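Local coordinates for protein F01G10.3, confirmed by transcript evidence (PDB 3K6J) that probably oxidises (3S)-3-hydroxyacyl-CoA with NAD+ as the dehydrogenase part of a multifunctional enzyme, and binds a zinc ion, at residues E140-K143 with L144-L148; A150-E153 with N154-S158. All blocks are in the same frame, centred on the assembly; numbering follows the deposited sequence.

Contact 1 (E140-K143 with L144-L148); sequences EDMK and LKKEL
D141 reaches forward to L144 and caps the N terminus of helix 142-153. This helix is the crossover of a beta-alpha-beta unit, between strands 133-136 and 161-164 of the Rossmann-type NAD-binding domain.

The cap is a side-chain bond. L144 N donates to D141 OD1 at 3.1 Å, nearly straight at 166°, and meets the oxygen from above the carboxylate plane. The D141 CG lies anti to the backbone N (chi1 -179°), which turns the carboxylate toward the first turn. A leucine here would probably leave L144 N without its capping acceptor and the helix start less firmly fixed. The D141 CB also rests against L144 CB.

Backbone bonds continue the turn. K145 N donates to D141 O, K146 N to M142 O and E147 N to K143 O, all at 2.9 to 3.0 Å.

The charged contact joins E140 to K145. E140 OE1 stands 3.5 Å from K145 NZ in a long salt bridge. K145 NZ also pairs with E136 and bonds to I139 O, while the E140 carboxylate is held by S167 N, S168 N and the T166 hydroxyl. E140 is about 7 Å from the zinc ligand H188, side chain to side chain.

The apolar part is the M142 side chain, bent at chi2 and chi3, which crosses that of K146 obliquely. I174 and E173 of helix 171-175 also touch M142. The M142 methyl is pressed on the K146 chain from CG to CE. The fit is very tight, and the exact placing of M142 CE, 3.4 Å from K146 CE, is doubtful.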
ATOM      1  N   GLU A 140      -1.441   3.478 -19.654  1.00 30.41           N
ATOM      2  CA  GLU A 140      -1.530   2.046 -19.924  1.00 32.08           C
ATOM      3  C   GLU A 140      -1.792   1.733 -21.412  1.00 33.09           C
ATOM      4  O   GLU A 140      -2.871   1.276 -21.778  1.00 34.23           O
ATOM      5  CB  GLU A 140      -2.610   1.413 -19.024  1.00 32.21           C
ATOM      6  CG  GLU A 140      -2.364   1.624 -17.492  1.00 31.71           C
ATOM      7  CD  GLU A 140      -1.301   0.685 -16.877  1.00 31.23           C
ATOM      8  OE1 GLU A 140      -0.217   0.472 -17.467  1.00 27.99           O
ATOM      9  OE2 GLU A 140      -1.568   0.158 -15.772  1.00 32.48           O
ATOM     10  N   ASP A 141      -0.776   1.945 -22.242  1.00 33.66           N
ATOM     11  CA  ASP A 141      -0.839   1.721 -23.679  1.00 34.51           C
ATOM     12  C   ASP A 141       0.326   0.808 -23.963  1.00 34.24           C
ATOM     13  O   ASP A 141       1.496   1.204 -23.852  1.00 34.86           O
ATOM     14  CB  ASP A 141      -0.699   3.058 -24.438  1.00 34.98           C
ATOM     15  CG  ASP A 141      -0.788   2.917 -25.982  1.00 37.92           C
ATOM     16  OD1 ASP A 141      -0.308   1.924 -26.567  1.00 38.81           O
ATOM     17  OD2 ASP A 141      -1.312   3.862 -26.636  1.00 42.27           O
ATOM     18  N   MET A 142      -0.001  -0.428 -24.317  1.00 33.80           N
ATOM     19  CA  MET A 142       0.985  -1.432 -24.640  1.00 33.23           C
ATOM     20  C   MET A 142       1.975  -0.993 -25.698  1.00 32.90           C
ATOM     21  O   MET A 142       3.197  -1.151 -25.521  1.00 33.13           O
ATOM     22  CB  MET A 142       0.278  -2.715 -25.083  1.00 33.50           C
ATOM     23  CG  MET A 142       1.237  -3.824 -25.370  1.00 34.49           C
ATOM     24  SD  MET A 142       2.028  -4.440 -23.855  1.00 40.50           S
ATOM     25  CE  MET A 142       3.726  -4.221 -24.331  1.00 30.96           C
ATOM     26  N   LYS A 143       1.467  -0.457 -26.810  1.00 32.83           N
ATOM     27  CA  LYS A 143       2.354  -0.048 -27.925  1.00 33.03           C
ATOM     28  C   LYS A 143       3.308   1.067 -27.544  1.00 32.18           C
ATOM     29  O   LYS A 143       4.485   1.067 -27.944  1.00 32.87           O
ATOM     30  CB  LYS A 143       1.550   0.322 -29.186  1.00 33.43           C
ATOM     31  CG  LYS A 143       0.948  -0.895 -29.862  1.00 36.27           C
ATOM     32  CD  LYS A 143       0.229  -0.572 -31.172  1.00 39.52           C
ATOM     33  CE  LYS A 143      -0.272  -1.883 -31.813  1.00 40.80           C
ATOM     34  NZ  LYS A 143      -1.376  -1.673 -32.801  1.00 41.50           N
ATOM     35  N   LEU A 144       2.802   2.029 -26.777  1.00 31.86           N
ATOM     36  CA  LEU A 144       3.643   3.130 -26.265  1.00 31.17           C
ATOM     37  C   LEU A 144       4.772   2.572 -25.380  1.00 31.14           C
ATOM     38  O   LEU A 144       5.943   2.879 -25.615  1.00 30.78           O
ATOM     39  CB  LEU A 144       2.791   4.169 -25.494  1.00 30.59           C
ATOM     40  CG  LEU A 144       3.493   5.285 -24.712  1.00 29.58           C
ATOM     41  CD1 LEU A 144       4.369   6.153 -25.629  1.00 29.34           C
ATOM     42  CD2 LEU A 144       2.475   6.134 -23.993  1.00 29.18           C
ATOM     43  N   LYS A 145       4.420   1.745 -24.385  1.00 31.24           N
ATOM     44  CA  LYS A 145       5.444   1.207 -23.462  1.00 31.98           C
ATOM     45  C   LYS A 145       6.497   0.396 -24.224  1.00 32.03           C
ATOM     46  O   LYS A 145       7.701   0.644 -24.087  1.00 32.11           O
ATOM     47  CB  LYS A 145       4.824   0.394 -22.310  1.00 31.72           C
ATOM     48  CG  LYS A 145       3.855   1.168 -21.425  1.00 30.74           C
ATOM     49  CD  LYS A 145       3.453   0.357 -20.197  1.00 31.80           C
ATOM     50  CE  LYS A 145       2.238   0.899 -19.489  1.00 28.88           C
ATOM     51  NZ  LYS A 145       2.479   2.212 -18.850  1.00 28.17           N
ATOM     52  N   LYS A 146       6.031  -0.527 -25.067  1.00 33.32           N
ATOM     53  CA  LYS A 146       6.916  -1.342 -25.915  1.00 34.13           C
ATOM     54  C   LYS A 146       7.904  -0.467 -26.637  1.00 33.99           C
ATOM     55  O   LYS A 146       9.118  -0.618 -26.462  1.00 34.31           O
ATOM     56  CB  LYS A 146       6.098  -2.149 -26.931  1.00 35.02           C
ATOM     57  CG  LYS A 146       5.731  -3.557 -26.504  1.00 36.25           C
ATOM     58  CD  LYS A 146       4.784  -4.216 -27.561  1.00 39.64           C
ATOM     59  CE  LYS A 146       4.497  -5.703 -27.275  1.00 40.94           C
ATOM     60  NZ  LYS A 146       3.241  -6.246 -27.932  1.00 40.59           N
ATOM     61  N   GLU A 147       7.392   0.502 -27.402  1.00 34.40           N
ATOM     62  CA  GLU A 147       8.264   1.420 -28.157  1.00 34.45           C
ATOM     63  C   GLU A 147       9.170   2.267 -27.257  1.00 34.34           C
ATOM     64  O   GLU A 147      10.320   2.566 -27.611  1.00 34.42           O
ATOM     65  CB  GLU A 147       7.441   2.308 -29.125  1.00 35.03           C
ATOM     66  CG  GLU A 147       8.230   2.842 -30.328  1.00 36.72           C
ATOM     67  CD  GLU A 147       7.538   4.012 -31.023  1.00 39.32           C
ATOM     68  OE1 GLU A 147       6.537   3.792 -31.747  1.00 42.56           O
ATOM     69  OE2 GLU A 147       7.989   5.161 -30.842  1.00 39.14           O
ATOM     70  N   LEU A 148       8.667   2.667 -26.096  1.00 33.61           N
ATOM     71  CA  LEU A 148       9.484   3.460 -25.181  1.00 33.87           C
ATOM     72  C   LEU A 148      10.723   2.682 -24.667  1.00 33.27           C
ATOM     73  O   LEU A 148      11.845   3.176 -24.715  1.00 32.75           O
ATOM     74  CB  LEU A 148       8.619   3.990 -24.027  1.00 34.18           C
ATOM     75  CG  LEU A 148       9.316   4.609 -22.816  1.00 34.91           C
ATOM     76  CD1 LEU A 148       9.843   5.988 -23.159  1.00 36.94           C
ATOM     77  CD2 LEU A 148       8.324   4.682 -21.673  1.00 38.92           C
TER

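Contact 2 (A150-E153 with N154-S158); sequences ANLE and NICKS
L152 O takes two backbone donors, I155 N and C156 N, near the C-terminal end of helix 142-153. I155 N lies 3.0 Å from L152 O; the bond is bent to 151°, and its donor lies well above the carbonyl plane. C156 N is closer to L152 O, 2.8 Å, and comes nearly along the C=O axis, though its N-H is also bent, to 143°.

This is the C-terminal end of the Rossmann crossover helix, where the chain enters the loop to strand 161-164. The site lies away from the zinc.

Apolar packing joins the same residues. C156 SG sits 4.0 Å from L152 CD2, and I155 CG2 lies 4.3 Å from that methyl. The C156 SG is anti to its carbonyl carbon (chi1 -63°), a setting that brings SG to 3.4 Å from L152 O. I134 of strand 133-136 touches both L152 and C156, so this side faces the sheet.

The polar side chains take other directions. The N154 amide folds back over the last turn, and its ND2 comes within 3.0 Å of N151 O, at an angle too poor for a hydrogen bond. The E153 carboxylate leads away from N154-S158, and its OE1 accepts from R179 N.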
ATOM      1  N   ALA A 150      11.911  -0.224 -26.052  1.00 38.68           N
ATOM      2  CA  ALA A 150      12.660  -0.547 -27.276  1.00 40.11           C
ATOM      3  C   ALA A 150      13.512   0.645 -27.667  1.00 40.47           C
ATOM      4  O   ALA A 150      14.650   0.508 -28.070  1.00 41.05           O
ATOM      5  CB  ALA A 150      11.718  -0.964 -28.420  1.00 40.03           C
ATOM      6  N   ASN A 151      12.950   1.826 -27.475  1.00 41.96           N
ATOM      7  CA  ASN A 151      13.639   3.092 -27.673  1.00 42.73           C
ATOM      8  C   ASN A 151      14.812   3.307 -26.717  1.00 43.73           C
ATOM      9  O   ASN A 151      15.917   3.643 -27.138  1.00 44.36           O
ATOM     10  CB  ASN A 151      12.598   4.194 -27.493  1.00 42.75           C
ATOM     11  CG  ASN A 151      13.028   5.513 -28.053  1.00 42.62           C
ATOM     12  OD1 ASN A 151      14.099   6.005 -27.734  1.00 43.16           O
ATOM     13  ND2 ASN A 151      12.164   6.120 -28.869  1.00 41.12           N
ATOM     14  N   LEU A 152      14.570   3.132 -25.418  1.00 44.94           N
ATOM     15  CA  LEU A 152      15.608   3.361 -24.387  1.00 45.53           C
ATOM     16  C   LEU A 152      16.811   2.407 -24.472  1.00 46.06           C
ATOM     17  O   LEU A 152      17.941   2.783 -24.147  1.00 46.26           O
ATOM     18  CB  LEU A 152      14.985   3.269 -22.984  1.00 45.65           C
ATOM     19  CG  LEU A 152      14.108   4.417 -22.481  1.00 44.86           C
ATOM     20  CD1 LEU A 152      13.328   3.958 -21.276  1.00 44.56           C
ATOM     21  CD2 LEU A 152      14.946   5.639 -22.166  1.00 43.00           C
ATOM     22  N   GLU A 153      16.556   1.172 -24.883  1.00 47.41           N
ATOM     23  CA  GLU A 153      17.616   0.182 -25.049  1.00 48.84           C
ATOM     24  C   GLU A 153      18.759   0.768 -25.879  1.00 49.74           C
ATOM     25  O   GLU A 153      19.914   0.829 -25.422  1.00 50.18           O
ATOM     26  CB  GLU A 153      17.060  -1.090 -25.686  1.00 48.99           C
ATOM     27  CG  GLU A 153      18.085  -2.204 -25.840  1.00 48.75           C
ATOM     28  CD  GLU A 153      17.485  -3.568 -25.661  1.00 48.73           C
ATOM     29  OE1 GLU A 153      16.467  -3.868 -26.332  1.00 47.79           O
ATOM     30  OE2 GLU A 153      18.035  -4.348 -24.835  1.00 49.31           O
ATOM     31  N   ASN A 154      18.431   1.257 -27.071  1.00 50.22           N
ATOM     32  CA  ASN A 154      19.458   1.826 -27.959  1.00 50.33           C
ATOM     33  C   ASN A 154      19.807   3.265 -27.676  1.00 50.20           C
ATOM     34  O   ASN A 154      20.153   4.012 -28.596  1.00 51.09           O
ATOM     35  CB  ASN A 154      19.141   1.594 -29.459  1.00 50.26           C
ATOM     36  CG  ASN A 154      17.670   1.294 -29.718  1.00 51.25           C
ATOM     37  OD1 ASN A 154      17.275   0.134 -29.920  1.00 51.19           O
ATOM     38  ND2 ASN A 154      16.846   2.335 -29.692  1.00 52.44           N
ATOM     39  N   ILE A 155      19.702   3.669 -26.408  1.00 50.02           N
ATOM     40  CA  ILE A 155      20.238   4.965 -25.960  1.00 49.45           C
ATOM     41  C   ILE A 155      20.855   4.915 -24.548  1.00 48.84           C
ATOM     42  O   ILE A 155      21.660   5.768 -24.178  1.00 48.78           O
ATOM     43  CB  ILE A 155      19.219   6.143 -26.142  1.00 49.71           C
ATOM     44  CG1 ILE A 155      19.924   7.518 -26.080  1.00 50.34           C
ATOM     45  CG2 ILE A 155      18.068   6.058 -25.134  1.00 50.01           C
ATOM     46  CD1 ILE A 155      21.042   7.771 -27.161  1.00 50.69           C
ATOM     47  N   CYS A 156      20.493   3.894 -23.781  1.00 48.50           N
ATOM     48  CA  CYS A 156      21.030   3.703 -22.423  1.00 48.02           C
ATOM     49  C   CYS A 156      22.144   2.673 -22.362  1.00 47.00           C
ATOM     50  O   CYS A 156      22.204   1.765 -23.201  1.00 46.88           O
ATOM     51  CB  CYS A 156      19.915   3.280 -21.471  1.00 48.20           C
ATOM     52  SG  CYS A 156      18.658   4.553 -21.319  1.00 49.93           S
ATOM     53  N   LYS A 157      22.997   2.803 -21.348  1.00 45.95           N
ATOM     54  CA  LYS A 157      24.111   1.884 -21.142  1.00 44.74           C
ATOM     55  C   LYS A 157      23.585   0.491 -20.834  1.00 44.56           C
ATOM     56  O   LYS A 157      22.477   0.342 -20.305  1.00 44.39           O
ATOM     57  CB  LYS A 157      25.046   2.400 -20.051  1.00 45.10           C
ATOM     58  CG  LYS A 157      24.423   2.597 -18.679  1.00 43.70           C
ATOM     59  CD  LYS A 157      25.345   3.436 -17.831  1.00 42.88           C
ATOM     60  CE  LYS A 157      24.994   3.318 -16.374  1.00 42.21           C
ATOM     61  NZ  LYS A 157      25.587   4.425 -15.573  1.00 38.66           N
ATOM     62  N   SER A 158      24.364  -0.530 -21.189  1.00 43.79           N
ATOM     63  CA  SER A 158      23.877  -1.920 -21.173  1.00 42.90           C
ATOM     64  C   SER A 158      23.554  -2.436 -19.779  1.00 42.33           C
ATOM     65  O   SER A 158      22.883  -3.464 -19.650  1.00 42.93           O
ATOM     66  CB  SER A 158      24.898  -2.854 -21.821  1.00 43.02           C
ATOM     67  OG  SER A 158      26.125  -2.778 -21.123  1.00 42.95           O
TER

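How the contacts relate
Following the chain from the N terminus, strand 133-136 leads into contact 1, at the start of helix 142-153. The same helix then runs on to contact 2, at its other end, where the loop to strand 161-164 begins. Each contact joins adjoining segments, so each closes just a local turn. They are in series: contact 1 is complete before contact 2 opens, and neither nests in nor crosses the other. Their centres are about 15 Å apart, and only the helix between links them. Contact 1 lies at the end nearer the zinc site, while contact 2 lies farther from the centre of the chain. Together they mark both ends of one crossover helix in the NAD-binding domain.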